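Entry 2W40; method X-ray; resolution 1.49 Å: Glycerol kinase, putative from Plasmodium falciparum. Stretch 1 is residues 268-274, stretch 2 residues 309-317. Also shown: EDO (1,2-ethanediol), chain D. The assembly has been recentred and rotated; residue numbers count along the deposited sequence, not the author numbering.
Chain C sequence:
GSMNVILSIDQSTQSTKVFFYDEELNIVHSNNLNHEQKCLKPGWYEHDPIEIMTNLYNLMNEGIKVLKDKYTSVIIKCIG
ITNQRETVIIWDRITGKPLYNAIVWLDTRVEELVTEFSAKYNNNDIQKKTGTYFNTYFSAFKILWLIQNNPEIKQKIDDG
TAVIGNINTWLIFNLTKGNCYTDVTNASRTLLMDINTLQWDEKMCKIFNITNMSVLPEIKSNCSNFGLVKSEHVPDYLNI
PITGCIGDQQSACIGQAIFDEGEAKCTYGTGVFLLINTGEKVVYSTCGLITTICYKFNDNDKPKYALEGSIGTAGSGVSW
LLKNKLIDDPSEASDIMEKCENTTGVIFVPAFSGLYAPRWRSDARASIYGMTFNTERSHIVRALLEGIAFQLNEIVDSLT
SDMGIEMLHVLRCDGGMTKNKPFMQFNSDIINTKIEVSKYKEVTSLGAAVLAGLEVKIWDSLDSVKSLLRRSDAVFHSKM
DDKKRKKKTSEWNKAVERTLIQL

Stretch 1 268-274: YGTGVFL
Stretch 2 309-317: GSIGTAGSG

Strand 309-311 runs antiparallel to strand 272-274 (axes 4.9 Å apart at closest approach, 175° between directions), and beyond it the chain turns through 312-314 into a helix whose first backbone N-H groups, of Gly315 and Ser316, hydrogen-bond to the carbonyls of Gly269 and Thr270. Gly309 (phi/psi -112/118) is in a hydrogen-bonded pair with Leu274, CA to CA 5.1 Å: Gly309 N donates to Leu274 O and Leu274 N to Gly309 O, both 2.9 Å and nearly straight. The same Gly309 O accepts a CA-H contact from Phe273 CA at 3.5 Å. Ser310 (-112/135, chi1 m) faces Phe273 (-136/117, chi1 m, chi2 -86°) in the non-hydrogen-bonded pair, CA to CA 4.7 Å; their side chains share one sheet face, where the phenyl ring lies obliquely with Phe273 CE1 3.8 Å from Ser310 CB. Ile311 (-125/125, chi1 m, chi2 t) pairs with Val272 (-123/133, chi1 t), CA to CA 5.0 Å, through Ile311 N to Val272 O at 2.8 Å and Val272 N to Ile311 O at 3.0 Å. Their side chains meet on the other face, Val272 CB to Ile311 CB 4.0 Å. Ile311 O also sits 3.1 Å from Gly271 CA, where a beta carbon on Gly271 would clash with it. Gly312 (-87/-36) and Thr313 (-99/109) leave the strand. Ala314 (-144/-101), the helix N-cap, points its CB toward stretch 1, 3.4 Å from Val272 CG2; its N makes a weak 3.3 Å hydrogen bond to Thr270 O. Gly315 (-54/-35) begins the helix, its N donating to Gly269 O at 2.9 Å; with CA atoms of Gly315 and Thr270 only 4.0 Å apart, a beta carbon here would clash with Gly269 O. Ser316 (-61/-38, chi1 p) sends its N to Thr270 O at 2.9 Å, a nearly straight bond, while its carbonyl Ser316 O accepts from ethanediol O1 at 2.9 Å. Gly317 (-64/-45) continues the helix without touching stretch 1.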

# COMPACT_ATOMS: atom_id res chain seq x y z
N TYR C 268 6.17 -16.29 16.93
CA TYR C 268 6.21 -15.29 15.93
C TYR C 268 7.31 -15.70 14.93
O TYR C 268 8.51 -15.73 15.24
CB TYR C 268 6.56 -13.89 16.50
CG TYR C 268 5.51 -13.35 17.46
CD1 TYR C 268 4.65 -12.36 17.10
CD2 TYR C 268 5.48 -13.71 18.78
CE1 TYR C 268 3.74 -11.84 17.95
CE2 TYR C 268 4.48 -13.18 19.67
CZ TYR C 268 3.67 -12.23 19.26
OH TYR C 268 2.76 -11.70 20.20
N GLY C 269 6.89 -15.96 13.72
CA GLY C 269 7.75 -16.40 12.66
C GLY C 269 7.19 -15.94 11.30
O GLY C 269 6.61 -14.87 11.20
N THR C 270 7.37 -16.77 10.26
CA THR C 270 6.67 -16.51 8.98
C THR C 270 5.19 -16.24 9.17
O THR C 270 4.64 -15.28 8.58
CB THR C 270 6.91 -17.72 8.06
OG1 THR C 270 8.32 -17.94 7.83
CG2 THR C 270 6.26 -17.58 6.74
N GLY C 271 4.53 -17.06 9.96
CA GLY C 271 3.20 -16.75 10.53
C GLY C 271 3.31 -16.59 12.04
O GLY C 271 4.38 -16.70 12.61
N VAL C 272 2.17 -16.43 12.70
CA VAL C 272 2.11 -16.38 14.13
C VAL C 272 1.14 -17.50 14.53
O VAL C 272 0.05 -17.63 13.97
CB VAL C 272 1.63 -15.01 14.62
CG1 VAL C 272 1.29 -15.04 16.15
CG2 VAL C 272 2.79 -14.01 14.24
N PHE C 273 1.53 -18.31 15.51
CA PHE C 273 0.74 -19.48 15.93
C PHE C 273 0.64 -19.57 17.46
O PHE C 273 1.64 -19.74 18.12
CB PHE C 273 1.33 -20.75 15.36
CG PHE C 273 1.48 -20.66 13.85
CD1 PHE C 273 0.40 -21.00 13.03
CD2 PHE C 273 2.58 -20.16 13.26
CE1 PHE C 273 0.48 -20.82 11.67
CE2 PHE C 273 2.65 -20.09 11.88
CZ PHE C 273 1.56 -20.37 11.14
N LEU C 274 -0.59 -19.47 17.97
CA LEU C 274 -0.85 -19.58 19.41
C LEU C 274 -1.44 -20.97 19.62
O LEU C 274 -2.47 -21.30 19.01
CB LEU C 274 -1.81 -18.49 19.84
CG LEU C 274 -1.92 -18.29 21.40
CD1 LEU C 274 -2.47 -16.93 21.74
CD2 LEU C 274 -2.82 -19.34 21.91
N GLY C 309 -4.70 -21.05 17.22
CA GLY C 309 -4.98 -19.86 16.44
C GLY C 309 -3.84 -19.57 15.54
O GLY C 309 -2.73 -19.38 15.98
N SER C 310 -4.13 -19.60 14.23
CA SER C 310 -3.12 -19.46 13.18
C SER C 310 -3.28 -18.14 12.43
O SER C 310 -4.37 -17.79 12.08
CB SER C 310 -3.25 -20.63 12.17
OG SER C 310 -3.48 -21.93 12.77
N ILE C 311 -2.16 -17.44 12.20
CA ILE C 311 -2.11 -16.17 11.46
C ILE C 311 -1.09 -16.35 10.32
O ILE C 311 0.11 -16.69 10.57
CB ILE C 311 -1.64 -14.98 12.33
CG1 ILE C 311 -2.68 -14.72 13.45
CG2 ILE C 311 -1.35 -13.75 11.51
CD1 ILE C 311 -2.25 -13.70 14.47
N GLY C 312 -1.53 -16.07 9.10
CA GLY C 312 -0.68 -16.39 7.99
C GLY C 312 0.31 -15.29 7.63
O GLY C 312 1.43 -15.57 7.21
N THR C 313 -0.10 -14.02 7.77
CA THR C 313 0.81 -12.91 7.40
C THR C 313 1.48 -12.36 8.64
O THR C 313 0.78 -11.72 9.45
CB THR C 313 0.09 -11.77 6.65
OG1 THR C 313 -0.51 -12.30 5.47
CG2 THR C 313 1.13 -10.64 6.31
N ALA C 314 2.79 -12.60 8.82
CA ALA C 314 3.61 -12.03 9.92
C ALA C 314 4.98 -11.76 9.33
O ALA C 314 5.09 -10.79 8.56
CB ALA C 314 3.65 -13.00 11.14
N GLY C 315 5.97 -12.62 9.56
CA GLY C 315 7.22 -12.60 8.85
C GLY C 315 7.08 -12.65 7.33
O GLY C 315 7.83 -12.04 6.57
N SER C 316 6.05 -13.40 6.89
CA SER C 316 5.76 -13.47 5.43
C SER C 316 5.41 -12.05 4.92
O SER C 316 5.74 -11.73 3.79
CB SER C 316 4.63 -14.42 5.23
OG SER C 316 3.47 -14.07 5.98
N GLY C 317 4.69 -11.25 5.75
CA GLY C 317 4.40 -9.83 5.45
C GLY C 317 5.69 -8.97 5.40
O GLY C 317 5.88 -8.18 4.49
C1 EDO D . 5.95 -14.13 0.86
O1 EDO D . 6.23 -12.75 1.11
C2 EDO D . 7.17 -14.65 0.26
O2 EDO D . 8.14 -14.57 1.35